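Local atomic coordinates of acyl-[acyl-carrier-protein]--UDP-N-acetylglucosamine O-acyltransferase (Helicobacter pylori, PDB entry 1J2Z), a protein that catalyses the transfer of a (3R)-hydroxyacyl chain from acyl carrier protein to UDP-N-acetylglucosamine, the first step of lipid A biosynthesis. Residues 177-185 with 192-202. Residues are numbered along the deposited sequence; the frame is centred on the assembly and turned at random.
Sequences VPPYCTVEG and GLNRHRMRQLL
Two backbone hydrogen bonds join residues 180-182 to 192-194, where the last coil of the left-handed beta-helix gives way to the C-terminal helices. The amide N of Thr-182 donates to Gly-192 O over 3.0 Å, and the N of Asn-194 donates to Tyr-180 O over 2.6 Å with a nearly straight N-H...O angle of 174°. These bonds flank Cys-181 and Leu-193, an antiparallel non-hydrogen-bonded pair whose side chains diverge. Thr-182 OG1 adds a weak bond to Gly-192 O; the same carbonyl thus meets one firm and one weak donor, both from Thr-182. Asn-194 then occupies the N-cap position of helix 195-201; its backbone N-H is used by the turn carbonyl of Tyr-180, while its carbonyl O receives the N of Met-198 in the first helical turn.

Apolar packing centres on Tyr-180, in the last position but one of a type II turn from Pro-178 to Cys-181. Its ring reaches along the helix, CG lying opposite the carbonyl carbon (chi1 -56°). Leu-202 comes from the far end of the helix and sets CD1 over one ring face in a CH-pi contact, 3.9 Å from the centroid and 22° off the normal. Met-198 meets the base of the ring obliquely: CG lies 3.5 Å from Tyr-180 CD2, and SD stands 4.9 Å from the ring centroid in an oblique Met-aromatic contact. Nearer the strand, Thr-182 CG2 packs 3.4 Å from Asn-194 CA, while Leu-193 CD2 touches Cys-181 SG. Leu-193 also packs on Tyr-211 and Tyr-214 of helix 204-217.

The chemistry divides the work: directional backbone bonds tie the N-cap residue to the turn, consistent with a defined start for the helix, whereas dispersion and CH-pi contacts from Met-198 and from Leu-202, just past the helix end, pack it against a single tyrosine at the end of the beta-helix.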
loop_
_atom_site.group_PDB
_atom_site.type_symbol
_atom_site.label_atom_id
_atom_site.label_comp_id
_atom_site.label_asym_id
_atom_site.label_seq_id
_atom_site.Cartn_x
_atom_site.Cartn_y
_atom_site.Cartn_z
ATOM N N VAL A 177 -12.553 8.441 18.154
ATOM C CA VAL A 177 -13.599 9.175 17.460
ATOM C C VAL A 177 -14.967 8.774 18.002
ATOM O O VAL A 177 -15.365 7.615 17.908
ATOM C CB VAL A 177 -13.565 8.895 15.948
ATOM C CG1 VAL A 177 -14.620 9.733 15.246
ATOM C CG2 VAL A 177 -12.175 9.195 15.394
ATOM N N PRO A 178 -15.710 9.739 18.570
ATOM C CA PRO A 178 -17.040 9.491 19.131
ATOM C C PRO A 178 -18.038 9.086 18.053
ATOM O O PRO A 178 -17.826 9.344 16.866
ATOM C CB PRO A 178 -17.384 10.823 19.785
ATOM C CG PRO A 178 -16.747 11.809 18.850
ATOM C CD PRO A 178 -15.387 11.178 18.613
ATOM N N PRO A 179 -19.150 8.457 18.452
ATOM C CA PRO A 179 -20.165 8.021 17.490
ATOM C C PRO A 179 -20.705 9.039 16.485
ATOM O O PRO A 179 -20.866 10.223 16.784
ATOM C CB PRO A 179 -21.267 7.428 18.378
ATOM C CG PRO A 179 -21.034 8.040 19.714
ATOM C CD PRO A 179 -19.540 8.101 19.828
ATOM N N TYR A 180 -20.953 8.544 15.275
ATOM C CA TYR A 180 -21.506 9.328 14.177
ATOM C C TYR A 180 -20.683 10.509 13.660
ATOM O O TYR A 180 -21.230 11.421 13.038
ATOM C CB TYR A 180 -22.911 9.798 14.563
ATOM C CG TYR A 180 -23.829 8.653 14.933
ATOM C CD1 TYR A 180 -24.203 8.425 16.259
ATOM C CD2 TYR A 180 -24.301 7.773 13.957
ATOM C CE1 TYR A 180 -25.023 7.346 16.599
ATOM C CE2 TYR A 180 -25.117 6.700 14.284
ATOM C CZ TYR A 180 -25.474 6.490 15.603
ATOM O OH TYR A 180 -26.278 5.418 15.915
ATOM N N CYS A 181 -19.374 10.494 13.897
ATOM C CA CYS A 181 -18.514 11.578 13.432
ATOM C C CYS A 181 -17.742 11.228 12.169
ATOM O O CYS A 181 -17.449 10.066 11.910
ATOM C CB CYS A 181 -17.507 11.966 14.515
ATOM S SG CYS A 181 -18.249 12.662 15.981
ATOM N N THR A 182 -17.424 12.248 11.380
ATOM C CA THR A 182 -16.647 12.059 10.163
ATOM C C THR A 182 -15.268 12.629 10.468
ATOM O O THR A 182 -15.151 13.698 11.065
ATOM C CB THR A 182 -17.255 12.815 8.972
ATOM O OG1 THR A 182 -17.321 14.213 9.274
ATOM C CG2 THR A 182 -18.642 12.297 8.675
ATOM N N VAL A 183 -14.229 11.908 10.067
ATOM C CA VAL A 183 -12.856 12.325 10.319
ATOM C C VAL A 183 -12.051 12.411 9.027
ATOM O O VAL A 183 -12.365 11.740 8.043
ATOM C CB VAL A 183 -12.163 11.337 11.280
ATOM C CG1 VAL A 183 -10.721 11.754 11.525
ATOM C CG2 VAL A 183 -12.926 11.284 12.591
ATOM N N GLU A 184 -11.006 13.234 9.044
ATOM C CA GLU A 184 -10.156 13.417 7.873
ATOM C C GLU A 184 -8.876 14.172 8.231
ATOM O O GLU A 184 -8.838 14.904 9.221
ATOM C CB GLU A 184 -10.934 14.190 6.808
ATOM C CG GLU A 184 -10.163 14.504 5.543
ATOM C CD GLU A 184 -11.027 15.194 4.503
ATOM O OE1 GLU A 184 -11.534 16.302 4.785
ATOM O OE2 GLU A 184 -11.204 14.622 3.405
ATOM N N GLY A 185 -7.831 13.985 7.429
ATOM C CA GLY A 185 -6.578 14.680 7.671
ATOM C C GLY A 185 -5.426 13.788 8.077
ATOM O O GLY A 185 -5.638 12.703 8.620
ATOM N N GLY A 192 -17.169 16.985 11.402
ATOM C CA GLY A 192 -18.611 17.109 11.481
ATOM C C GLY A 192 -19.252 15.769 11.755
ATOM O O GLY A 192 -18.595 14.858 12.263
ATOM N N LEU A 193 -20.530 15.636 11.420
ATOM C CA LEU A 193 -21.237 14.384 11.653
ATOM C C LEU A 193 -21.484 13.579 10.386
ATOM O O LEU A 193 -21.569 14.128 9.288
ATOM C CB LEU A 193 -22.572 14.650 12.350
ATOM C CG LEU A 193 -22.525 15.314 13.730
ATOM C CD1 LEU A 193 -23.915 15.260 14.360
ATOM C CD2 LEU A 193 -21.518 14.600 14.621
ATOM N N ASN A 194 -21.597 12.267 10.560
ATOM C CA ASN A 194 -21.852 11.345 9.463
ATOM C C ASN A 194 -23.356 11.348 9.221
ATOM O O ASN A 194 -24.055 10.377 9.514
ATOM C CB ASN A 194 -21.371 9.943 9.846
ATOM C CG ASN A 194 -21.403 8.974 8.683
ATOM O OD1 ASN A 194 -20.945 7.838 8.799
ATOM N ND2 ASN A 194 -21.948 9.415 7.556
ATOM N N ARG A 195 -23.836 12.463 8.684
ATOM C CA ARG A 195 -25.251 12.672 8.400
ATOM C C ARG A 195 -25.869 11.542 7.584
ATOM O O ARG A 195 -26.923 11.012 7.942
ATOM C CB ARG A 195 -25.422 14.005 7.665
ATOM C CG ARG A 195 -26.767 14.681 7.859
ATOM C CD ARG A 195 -26.739 16.097 7.291
ATOM N NE ARG A 195 -27.963 16.839 7.583
ATOM C CZ ARG A 195 -29.156 16.544 7.078
ATOM N NH1 ARG A 195 -29.291 15.515 6.252
ATOM N NH2 ARG A 195 -30.213 17.279 7.394
ATOM N N HIS A 196 -25.213 11.174 6.488
ATOM C CA HIS A 196 -25.721 10.114 5.630
ATOM C C HIS A 196 -25.981 8.819 6.392
ATOM O O HIS A 196 -26.948 8.110 6.109
ATOM C CB HIS A 196 -24.752 9.844 4.477
ATOM C CG HIS A 196 -25.132 8.662 3.643
ATOM N ND1 HIS A 196 -24.862 7.366 4.025
ATOM C CD2 HIS A 196 -25.808 8.576 2.472
ATOM C CE1 HIS A 196 -25.354 6.532 3.127
ATOM N NE2 HIS A 196 -25.934 7.241 2.175
ATOM N N ARG A 197 -25.120 8.515 7.355
ATOM C CA ARG A 197 -25.273 7.304 8.151
ATOM C C ARG A 197 -26.403 7.450 9.162
ATOM O O ARG A 197 -27.231 6.552 9.317
ATOM C CB ARG A 197 -23.979 6.994 8.901
ATOM C CG ARG A 197 -24.075 5.769 9.789
ATOM C CD ARG A 197 -23.486 4.557 9.102
ATOM N NE ARG A 197 -24.099 4.294 7.807
ATOM C CZ ARG A 197 -23.607 3.439 6.917
ATOM N NH1 ARG A 197 -22.495 2.771 7.191
ATOM N NH2 ARG A 197 -24.224 3.251 5.757
ATOM N N MET A 198 -26.426 8.583 9.861
ATOM C CA MET A 198 -27.457 8.825 10.863
ATOM C C MET A 198 -28.851 8.792 10.245
ATOM O O MET A 198 -29.793 8.301 10.862
ATOM C CB MET A 198 -27.236 10.179 11.545
ATOM C CG MET A 198 -25.869 10.341 12.189
ATOM S SD MET A 198 -25.743 11.863 13.149
ATOM C CE MET A 198 -25.654 13.067 11.854
ATOM N N ARG A 199 -28.971 9.306 9.025
ATOM C CA ARG A 199 -30.257 9.353 8.336
ATOM C C ARG A 199 -30.866 7.989 8.039
ATOM O O ARG A 199 -32.078 7.873 7.860
ATOM C CB ARG A 199 -30.133 10.151 7.033
ATOM C CG ARG A 199 -29.949 11.649 7.242
ATOM C CD ARG A 199 -29.971 12.398 5.918
ATOM N NE ARG A 199 -28.863 12.007 5.050
ATOM C CZ ARG A 199 -28.695 12.448 3.809
ATOM N NH1 ARG A 199 -29.565 13.299 3.281
ATOM N NH2 ARG A 199 -27.653 12.043 3.096
ATOM N N GLN A 200 -30.040 6.952 7.982
ATOM C CA GLN A 200 -30.571 5.625 7.711
ATOM C C GLN A 200 -30.786 4.829 8.989
ATOM O O GLN A 200 -31.608 3.921 9.023
ATOM C CB GLN A 200 -29.652 4.845 6.761
ATOM C CG GLN A 200 -28.225 4.678 7.236
ATOM C CD GLN A 200 -27.487 3.595 6.472
ATOM O OE1 GLN A 200 -27.707 2.401 6.696
ATOM N NE2 GLN A 200 -26.618 4.003 5.553
ATOM N N LEU A 201 -30.063 5.180 10.045
ATOM C CA LEU A 201 -30.186 4.467 11.313
ATOM C C LEU A 201 -30.969 5.227 12.378
ATOM O O LEU A 201 -31.573 4.618 13.264
ATOM C CB LEU A 201 -28.798 4.145 11.874
ATOM C CG LEU A 201 -27.883 3.186 11.112
ATOM C CD1 LEU A 201 -26.490 3.219 11.735
ATOM C CD2 LEU A 201 -28.459 1.781 11.149
ATOM N N LEU A 202 -30.961 6.554 12.294
ATOM C CA LEU A 202 -31.639 7.363 13.296
ATOM C C LEU A 202 -32.804 8.212 12.804
ATOM O O LEU A 202 -32.898 8.553 11.624
ATOM C CB LEU A 202 -30.617 8.264 13.992
ATOM C CG LEU A 202 -29.383 7.539 14.536
ATOM C CD1 LEU A 202 -28.438 8.537 15.178
ATOM C CD2 LEU A 202 -29.810 6.483 15.543
#